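Local coordinates for protein yeast glycogen phosphorylase (Saccharomyces cerevisiae, PDB 1YGP) that belongs to the carbohydrate phosphorylase family of the GT-B clan and holds pyridoxal-5'-phosphate in a pocket of the chain, at residues P229-G234 with G254-A259; N511-I516 with V856-S861; F602-K607 with I705-L710. All coordinates share one frame; numbering follows the deposited sequence.

Contact 1 of 3, residues P229-G234 with G254-A259; sequences PVTFYG and GERVLA
Val230 and Val257 face each other as an antiparallel hydrogen-bonded pair, joined by Val257 N to Val230 O at 2.9 Å and Val230 N to Val257 O at 3.0 Å. Their branched side chains suit the extended backbone and meet obliquely on the buried side of the sheet. There Val257 CG2 also reaches the edge of the Phe232 ring, 3.5 Å from CE2. Phe232 forms the next hydrogen-bonded pair with Glu255, and its carbonyl takes a second N-H as well: Phe232 O lies 2.9 Å from both Glu255 N and Gly254 N. Two residues opposite one make this a classic beta bulge.

The opposite side carries Pro229, Thr231, Arg256 and Leu258. Arg256 and Pro229 lie side by side, pointing the same way, and Pro229 CB sits over one guanidinium face, offset toward its rim. Leu258 CD2 meets Pro229 CG.

At the bulge, Glu255 extends with CG anti to its backbone N (chi1 -179°), which brings OE1 to the edge of the Tyr233 ring, 3.4 Å from CE2. Second-shell residues fix both polar ends: Arg307 forms a salt bridge with Glu255 OE1, and Lys330 of helix 322-350 bonds Tyr233 OH. The same helix packs on Phe232 and Val257. The side of Val230, Phe232 and Val257 is thus apolar except at its bulged end, where Arg307 meets the charge of Glu255.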
loop_
_atom_site.group_PDB
_atom_site.type_symbol
_atom_site.label_atom_id
_atom_site.label_comp_id
_atom_site.label_asym_id
_atom_site.label_seq_id
_atom_site.Cartn_x
_atom_site.Cartn_y
_atom_site.Cartn_z
ATOM N N PRO A 229 6.551 -17.514 -9.808
ATOM C CA PRO A 229 6.056 -17.216 -11.173
ATOM C C PRO A 229 4.878 -18.090 -11.612
ATOM O O PRO A 229 4.831 -19.287 -11.291
ATOM C CB PRO A 229 7.247 -17.411 -12.073
ATOM C CG PRO A 229 8.412 -17.197 -11.129
ATOM C CD PRO A 229 7.946 -17.922 -9.870
ATOM N N VAL A 230 3.916 -17.542 -12.351
ATOM C CA VAL A 230 2.703 -18.236 -12.759
ATOM C C VAL A 230 2.563 -17.868 -14.225
ATOM O O VAL A 230 2.787 -16.711 -14.586
ATOM C CB VAL A 230 1.507 -17.723 -11.913
ATOM C CG1 VAL A 230 0.195 -18.199 -12.498
ATOM C CG2 VAL A 230 1.576 -18.292 -10.508
ATOM N N THR A 231 2.127 -18.776 -15.083
ATOM C CA THR A 231 2.178 -18.577 -16.528
ATOM C C THR A 231 0.828 -18.716 -17.193
ATOM O O THR A 231 0.013 -19.556 -16.789
ATOM C CB THR A 231 3.206 -19.613 -17.053
ATOM O OG1 THR A 231 4.434 -18.978 -16.760
ATOM C CG2 THR A 231 3.136 -20.008 -18.506
ATOM N N PHE A 232 0.578 -17.913 -18.209
ATOM C CA PHE A 232 -0.681 -18.037 -18.908
ATOM C C PHE A 232 -0.386 -18.057 -20.389
ATOM O O PHE A 232 0.658 -17.562 -20.841
ATOM C CB PHE A 232 -1.587 -16.869 -18.596
ATOM C CG PHE A 232 -1.939 -16.786 -17.122
ATOM C CD1 PHE A 232 -2.828 -17.706 -16.567
ATOM C CD2 PHE A 232 -1.361 -15.786 -16.329
ATOM C CE1 PHE A 232 -3.132 -17.611 -15.213
ATOM C CE2 PHE A 232 -1.677 -15.708 -14.976
ATOM C CZ PHE A 232 -2.563 -16.618 -14.414
ATOM N N TYR A 233 -1.324 -18.659 -21.126
ATOM C CA TYR A 233 -1.318 -18.775 -22.575
ATOM C C TYR A 233 -0.149 -19.648 -22.972
ATOM O O TYR A 233 0.310 -20.489 -22.190
ATOM C CB TYR A 233 -1.208 -17.373 -23.218
ATOM C CG TYR A 233 -2.342 -16.475 -22.758
ATOM C CD1 TYR A 233 -3.633 -16.691 -23.228
ATOM C CD2 TYR A 233 -2.096 -15.455 -21.836
ATOM C CE1 TYR A 233 -4.680 -15.895 -22.781
ATOM C CE2 TYR A 233 -3.140 -14.654 -21.382
ATOM C CZ TYR A 233 -4.423 -14.887 -21.869
ATOM O OH TYR A 233 -5.462 -14.084 -21.479
ATOM N N GLY A 234 0.343 -19.486 -24.189
ATOM C CA GLY A 234 1.526 -20.199 -24.618
ATOM C C GLY A 234 1.190 -21.423 -25.429
ATOM O O GLY A 234 0.084 -21.569 -25.944
ATOM N N GLY A 254 2.994 -17.852 -22.533
ATOM C CA GLY A 254 3.105 -16.537 -23.124
ATOM C C GLY A 254 3.059 -15.380 -22.134
ATOM O O GLY A 254 3.365 -14.262 -22.527
ATOM N N GLU A 255 2.683 -15.506 -20.870
ATOM C CA GLU A 255 2.649 -14.383 -19.952
ATOM C C GLU A 255 3.094 -14.956 -18.628
ATOM O O GLU A 255 2.885 -16.158 -18.384
ATOM C CB GLU A 255 1.230 -13.875 -19.893
ATOM C CG GLU A 255 0.935 -12.663 -19.013
ATOM C CD GLU A 255 -0.513 -12.183 -19.108
ATOM O OE1 GLU A 255 -1.055 -12.186 -20.217
ATOM O OE2 GLU A 255 -1.101 -11.805 -18.087
ATOM N N ARG A 256 3.741 -14.169 -17.778
ATOM C CA ARG A 256 4.149 -14.665 -16.474
ATOM C C ARG A 256 3.852 -13.557 -15.511
ATOM O O ARG A 256 4.130 -12.400 -15.822
ATOM C CB ARG A 256 5.641 -14.950 -16.296
ATOM C CG ARG A 256 6.342 -15.927 -17.252
ATOM C CD ARG A 256 7.634 -16.519 -16.665
ATOM N NE ARG A 256 8.334 -15.577 -15.793
ATOM C CZ ARG A 256 9.298 -15.957 -14.943
ATOM N NH1 ARG A 256 9.706 -17.230 -14.850
ATOM N NH2 ARG A 256 9.790 -15.052 -14.093
ATOM N N VAL A 257 3.256 -13.879 -14.382
ATOM C CA VAL A 257 2.951 -12.899 -13.354
ATOM C C VAL A 257 3.644 -13.421 -12.116
ATOM O O VAL A 257 4.203 -14.535 -12.175
ATOM C CB VAL A 257 1.443 -12.786 -13.097
ATOM C CG1 VAL A 257 0.809 -12.101 -14.276
ATOM C CG2 VAL A 257 0.786 -14.153 -12.959
ATOM N N LEU A 258 3.653 -12.674 -11.015
ATOM C CA LEU A 258 4.323 -13.154 -9.830
ATOM C C LEU A 258 3.352 -13.237 -8.701
ATOM O O LEU A 258 2.505 -12.351 -8.591
ATOM C CB LEU A 258 5.428 -12.248 -9.383
ATOM C CG LEU A 258 6.683 -12.213 -10.204
ATOM C CD1 LEU A 258 7.701 -11.405 -9.437
ATOM C CD2 LEU A 258 7.252 -13.600 -10.421
ATOM N N ALA A 259 3.468 -14.260 -7.860
ATOM C CA ALA A 259 2.587 -14.422 -6.726
ATOM C C ALA A 259 3.469 -14.135 -5.522
ATOM O O ALA A 259 4.508 -14.771 -5.336
ATOM C CB ALA A 259 2.083 -15.837 -6.672
#

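Contact 2 of 3, residues N511-I516 with V856-S861; sequences NVTNGI and VGFFSS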
loop_
_atom_site.group_PDB
_atom_site.type_symbol
_atom_site.label_atom_id
_atom_site.label_comp_id
_atom_site.label_asym_id
_atom_site.label_seq_id
_atom_site.Cartn_x
_atom_site.Cartn_y
_atom_site.Cartn_z
ATOM N N ASN A 511 -20.621 -37.510 4.353
ATOM C CA ASN A 511 -21.297 -36.317 4.807
ATOM C C ASN A 511 -20.589 -35.728 6.017
ATOM O O ASN A 511 -20.193 -36.486 6.900
ATOM C CB ASN A 511 -22.723 -36.595 5.228
ATOM C CG ASN A 511 -23.316 -35.310 5.793
ATOM O OD1 ASN A 511 -23.552 -35.142 6.987
ATOM N ND2 ASN A 511 -23.469 -34.282 4.988
ATOM N N VAL A 512 -20.356 -34.422 6.069
ATOM C CA VAL A 512 -19.926 -33.781 7.298
ATOM C C VAL A 512 -20.739 -32.486 7.341
ATOM O O VAL A 512 -20.538 -31.549 6.573
ATOM C CB VAL A 512 -18.433 -33.426 7.319
ATOM C CG1 VAL A 512 -18.146 -32.911 8.715
ATOM C CG2 VAL A 512 -17.520 -34.619 7.022
ATOM N N THR A 513 -21.767 -32.485 8.179
ATOM C CA THR A 513 -22.622 -31.341 8.433
ATOM C C THR A 513 -21.777 -30.209 8.973
ATOM O O THR A 513 -20.917 -30.408 9.835
ATOM C CB THR A 513 -23.697 -31.766 9.441
ATOM O OG1 THR A 513 -24.471 -32.751 8.739
ATOM C CG2 THR A 513 -24.559 -30.626 9.969
ATOM N N ASN A 514 -22.021 -29.041 8.385
ATOM C CA ASN A 514 -21.311 -27.807 8.704
ATOM C C ASN A 514 -21.503 -27.342 10.118
ATOM O O ASN A 514 -22.312 -27.921 10.843
ATOM C CB ASN A 514 -21.750 -26.725 7.753
ATOM C CG ASN A 514 -21.105 -26.903 6.385
ATOM O OD1 ASN A 514 -21.456 -26.198 5.445
ATOM N ND2 ASN A 514 -20.165 -27.794 6.092
ATOM N N GLY A 515 -20.798 -26.308 10.544
ATOM C CA GLY A 515 -20.933 -25.861 11.916
ATOM C C GLY A 515 -20.242 -24.532 12.053
ATOM O O GLY A 515 -19.706 -24.037 11.063
ATOM N N ILE A 516 -20.202 -23.956 13.240
ATOM C CA ILE A 516 -19.664 -22.631 13.481
ATOM C C ILE A 516 -18.768 -22.591 14.731
ATOM O O ILE A 516 -18.953 -23.390 15.671
ATOM C CB ILE A 516 -20.823 -21.589 13.662
ATOM C CG1 ILE A 516 -21.754 -22.040 14.755
ATOM C CG2 ILE A 516 -21.586 -21.418 12.374
ATOM C CD1 ILE A 516 -22.529 -20.855 15.246
ATOM N N VAL A 856 -27.372 -26.867 21.037
ATOM C CA VAL A 856 -26.714 -26.378 19.833
ATOM C C VAL A 856 -25.326 -26.997 19.616
ATOM O O VAL A 856 -24.835 -27.084 18.488
ATOM C CB VAL A 856 -26.600 -24.846 19.902
ATOM C CG1 VAL A 856 -25.488 -24.389 20.856
ATOM C CG2 VAL A 856 -26.374 -24.361 18.477
ATOM N N GLY A 857 -24.675 -27.481 20.668
ATOM C CA GLY A 857 -23.314 -27.987 20.625
ATOM C C GLY A 857 -22.871 -28.887 19.482
ATOM O O GLY A 857 -21.684 -28.887 19.171
ATOM N N PHE A 858 -23.712 -29.677 18.822
ATOM C CA PHE A 858 -23.240 -30.499 17.714
ATOM C C PHE A 858 -22.774 -29.614 16.565
ATOM O O PHE A 858 -21.915 -30.008 15.775
ATOM C CB PHE A 858 -24.363 -31.389 17.253
ATOM C CG PHE A 858 -24.162 -32.130 15.939
ATOM C CD1 PHE A 858 -23.495 -33.354 15.911
ATOM C CD2 PHE A 858 -24.712 -31.608 14.760
ATOM C CE1 PHE A 858 -23.387 -34.055 14.709
ATOM C CE2 PHE A 858 -24.598 -32.316 13.563
ATOM C CZ PHE A 858 -23.937 -33.541 13.539
ATOM N N PHE A 859 -23.316 -28.405 16.451
ATOM C CA PHE A 859 -22.925 -27.553 15.357
ATOM C C PHE A 859 -21.638 -26.803 15.675
ATOM O O PHE A 859 -21.377 -25.771 15.056
ATOM C CB PHE A 859 -24.063 -26.582 15.046
ATOM C CG PHE A 859 -25.360 -27.308 14.765
ATOM C CD1 PHE A 859 -25.454 -28.171 13.668
ATOM C CD2 PHE A 859 -26.439 -27.138 15.635
ATOM C CE1 PHE A 859 -26.642 -28.878 13.448
ATOM C CE2 PHE A 859 -27.620 -27.848 15.402
ATOM C CZ PHE A 859 -27.722 -28.718 14.314
ATOM N N SER A 860 -20.789 -27.252 16.602
ATOM C CA SER A 860 -19.528 -26.582 16.816
ATOM C C SER A 860 -18.565 -26.989 15.702
ATOM O O SER A 860 -18.310 -28.183 15.484
ATOM C CB SER A 860 -18.996 -26.994 18.169
ATOM O OG SER A 860 -17.719 -26.452 18.487
ATOM N N SER A 861 -17.934 -26.041 15.005
ATOM C CA SER A 861 -16.975 -26.356 13.950
ATOM C C SER A 861 -15.812 -27.218 14.442
ATOM O O SER A 861 -15.109 -27.793 13.602
ATOM C CB SER A 861 -16.428 -25.071 13.342
ATOM O OG SER A 861 -16.013 -24.123 14.327
#
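Thr513 and Phe858 touch where the loop after strand 509-511 meets the turn leading into helix 861-873, the last helix of this GT-B chain; a single backbone bridge, Ile516 with Ser860, joins these irregular segments. With OG1 beside the backbone N (chi1 -65°), Thr513 CG2 is anti to it and approaches Phe858 CE2 at 4.0 Å, obliquely to the ring, the two side chains crossing at about a right angle. The same methyl lies more loosely at the edge of the Phe859 ring, near its plane, 4.4 Å from CE1; Asn514 O borders that edge too. The Thr513 hydroxyl is bonded to Glu746, so this one residue serves both an apolar and a polar neighbour. Arg863 binds Thr513 O and makes a cation-pi contact with Phe858, tying the new helix to both segments.

The bridge is made by the residues flanking Ser860. Ile516 N donates to Phe859 O at 2.8 Å, nearly straight at 162°, and Ser861 N returns a bond to Ile516 O at 2.9 Å. This second donor stands well above the carbonyl plane, away from the lone pairs.

Glycine suits position 515 because a side chain there would point at the other segment, towards Phe859 O. The Ile516 side chain packs on Thr724 and Lys728, both of the pyridoxal-5'-phosphate pocket. Ser860 occupies the N-cap position, and Ser861 OG, 3.3 Å from Ile516 O but badly angled for a bond to it, is hydrogen-bonded to Ser176 OG.

Contact 3 of 3, residues F602-K607 with I705-L710; sequences FDMQVK and IPASDL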
loop_
_atom_site.group_PDB
_atom_site.type_symbol
_atom_site.label_atom_id
_atom_site.label_comp_id
_atom_site.label_asym_id
_atom_site.label_seq_id
_atom_site.Cartn_x
_atom_site.Cartn_y
_atom_site.Cartn_z
ATOM N N PHE A 602 -37.996 -8.756 18.040
ATOM C CA PHE A 602 -37.040 -8.482 17.001
ATOM C C PHE A 602 -37.022 -9.699 16.080
ATOM O O PHE A 602 -36.695 -10.831 16.461
ATOM C CB PHE A 602 -35.710 -8.209 17.683
ATOM C CG PHE A 602 -35.565 -6.760 18.170
ATOM C CD1 PHE A 602 -36.619 -6.067 18.777
ATOM C CD2 PHE A 602 -34.334 -6.111 18.022
ATOM C CE1 PHE A 602 -36.435 -4.755 19.221
ATOM C CE2 PHE A 602 -34.165 -4.803 18.471
ATOM C CZ PHE A 602 -35.211 -4.127 19.069
ATOM N N ASP A 603 -37.440 -9.467 14.855
ATOM C CA ASP A 603 -37.582 -10.509 13.875
ATOM C C ASP A 603 -36.625 -10.195 12.726
ATOM O O ASP A 603 -36.928 -9.264 11.954
ATOM C CB ASP A 603 -39.050 -10.480 13.476
ATOM C CG ASP A 603 -39.553 -11.427 12.402
ATOM O OD1 ASP A 603 -38.818 -12.317 11.953
ATOM O OD2 ASP A 603 -40.706 -11.251 12.010
ATOM N N MET A 604 -35.494 -10.922 12.558
ATOM C CA MET A 604 -34.567 -10.618 11.482
ATOM C C MET A 604 -34.390 -11.622 10.367
ATOM O O MET A 604 -34.487 -12.830 10.587
ATOM C CB MET A 604 -33.144 -10.324 12.002
ATOM C CG MET A 604 -32.588 -10.897 13.277
ATOM S SD MET A 604 -33.103 -9.958 14.752
ATOM C CE MET A 604 -31.687 -9.005 15.179
ATOM N N GLN A 605 -34.117 -11.144 9.146
ATOM C CA GLN A 605 -33.726 -11.981 8.002
ATOM C C GLN A 605 -32.526 -11.282 7.358
ATOM O O GLN A 605 -32.644 -10.376 6.529
ATOM C CB GLN A 605 -34.858 -12.112 6.957
ATOM C CG GLN A 605 -34.599 -13.134 5.862
ATOM C CD GLN A 605 -35.727 -13.267 4.847
ATOM O OE1 GLN A 605 -36.595 -12.406 4.704
ATOM N NE2 GLN A 605 -35.770 -14.317 4.044
ATOM N N VAL A 606 -31.333 -11.645 7.817
ATOM C CA VAL A 606 -30.103 -11.092 7.291
ATOM C C VAL A 606 -29.351 -12.164 6.491
ATOM O O VAL A 606 -28.824 -13.149 7.037
ATOM C CB VAL A 606 -29.179 -10.533 8.433
ATOM C CG1 VAL A 606 -29.849 -9.307 9.028
ATOM C CG2 VAL A 606 -28.968 -11.509 9.583
ATOM N N LYS A 607 -29.368 -12.023 5.162
ATOM C CA LYS A 607 -28.622 -12.881 4.254
ATOM C C LYS A 607 -28.715 -12.330 2.851
ATOM O O LYS A 607 -29.331 -11.287 2.626
ATOM C CB LYS A 607 -29.146 -14.308 4.234
ATOM C CG LYS A 607 -30.607 -14.550 3.912
ATOM C CD LYS A 607 -30.961 -15.940 4.435
ATOM C CE LYS A 607 -30.829 -16.000 5.949
ATOM N NZ LYS A 607 -30.792 -17.378 6.390
ATOM N N ILE A 705 -26.934 -10.901 15.393
ATOM C CA ILE A 705 -27.372 -12.207 15.856
ATOM C C ILE A 705 -27.665 -12.339 17.365
ATOM O O ILE A 705 -28.789 -12.768 17.655
ATOM C CB ILE A 705 -26.316 -13.211 15.337
ATOM C CG1 ILE A 705 -26.663 -13.379 13.871
ATOM C CG2 ILE A 705 -26.284 -14.544 16.079
ATOM C CD1 ILE A 705 -25.701 -14.131 12.940
ATOM N N PRO A 706 -26.881 -11.995 18.399
ATOM C CA PRO A 706 -27.286 -12.164 19.804
ATOM C C PRO A 706 -28.510 -11.339 20.241
ATOM O O PRO A 706 -29.013 -11.526 21.354
ATOM C CB PRO A 706 -26.044 -11.817 20.601
ATOM C CG PRO A 706 -24.924 -12.030 19.617
ATOM C CD PRO A 706 -25.518 -11.493 18.316
ATOM N N ALA A 707 -28.958 -10.383 19.411
ATOM C CA ALA A 707 -30.105 -9.549 19.698
ATOM C C ALA A 707 -31.382 -10.164 19.168
ATOM O O ALA A 707 -32.485 -9.660 19.401
ATOM C CB ALA A 707 -29.972 -8.214 19.027
ATOM N N SER A 708 -31.265 -11.263 18.437
ATOM C CA SER A 708 -32.405 -11.794 17.739
ATOM C C SER A 708 -33.392 -12.480 18.651
ATOM O O SER A 708 -33.001 -13.304 19.482
ATOM C CB SER A 708 -31.922 -12.768 16.703
ATOM O OG SER A 708 -32.928 -13.067 15.744
ATOM N N ASP A 709 -34.669 -12.112 18.490
ATOM C CA ASP A 709 -35.718 -12.859 19.136
ATOM C C ASP A 709 -36.150 -13.990 18.195
ATOM O O ASP A 709 -36.313 -15.150 18.602
ATOM C CB ASP A 709 -36.887 -11.938 19.438
ATOM C CG ASP A 709 -36.695 -11.002 20.623
ATOM O OD1 ASP A 709 -35.874 -11.272 21.500
ATOM O OD2 ASP A 709 -37.395 -10.002 20.691
ATOM N N LEU A 710 -36.300 -13.695 16.902
ATOM C CA LEU A 710 -36.721 -14.670 15.915
ATOM C C LEU A 710 -35.908 -14.357 14.655
ATOM O O LEU A 710 -35.607 -13.178 14.363
ATOM C CB LEU A 710 -38.224 -14.473 15.736
ATOM C CG LEU A 710 -39.276 -15.437 15.110
ATOM C CD1 LEU A 710 -39.561 -14.963 13.709
ATOM C CD2 LEU A 710 -38.849 -16.889 15.238
#
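A parallel bridge between Asp603 and Leu710 starts the pairing of strands 601-606 and 710-713, neighbours in the six-stranded parallel sheet of a Rossmann-like domain. Having built one half of the sheet, the chain comes back here to the other side of its first strand. Leu710 brackets Asp603 in the usual parallel manner: its N bonds Phe602 O at 2.9 Å, and its O accepts from Met604 N at 2.9 Å. A weak bond from Asp709 N also reaches Phe602 O.

Just ahead of the bridge a carboxylate stands in for a backbone partner. With CG beside its backbone N (chi1 -76°), Asp709 brings OD2 to Phe602 N at 3.0 Å. The N-H points almost straight at the oxygen, 169°, and meets it on the anti side, tilted 31° out of the carboxylate plane. Lys575 of helix 562-584 forms a salt bridge with the same OD2.

Met604, a flexible chain bent at chi2 and chi3, folds over the turn before Leu710. Its SD lies 3.3 Å from Ser708 OG and its CE 4.3 Å from Ala707 CB. On the other side of the sheet, Leu710 runs alongside Asp603, with CD1 by OD1. Strand 601-606 leads straight into Lys607, which touches pyridoxal-5'-phosphate. Asp709 thus pairs its buried charge with a lysine while continuing the bonding of the strand edge.

Contact 1 lies on one outermost strand of the nine-stranded sheet, 221-232; contact 2 lies just past the other, 509-511. Their centres are 40 Å apart, on opposite sides of the chain's centre. Contact 3 belongs to the second, parallel sheet, and both its segments fall within the 339 residues separating those of contact 2. These two centres are 20 Å apart and their nearest atoms about 7 Å. Pyridoxal-5'-phosphate relates them: the side chain of Ile516 in contact 2 is about 6 Å from it, and Lys607 of contact 3 touches it. Helix 724-730 packs against both. Contact 1 is remote, its centre 47 Å from that of contact 3.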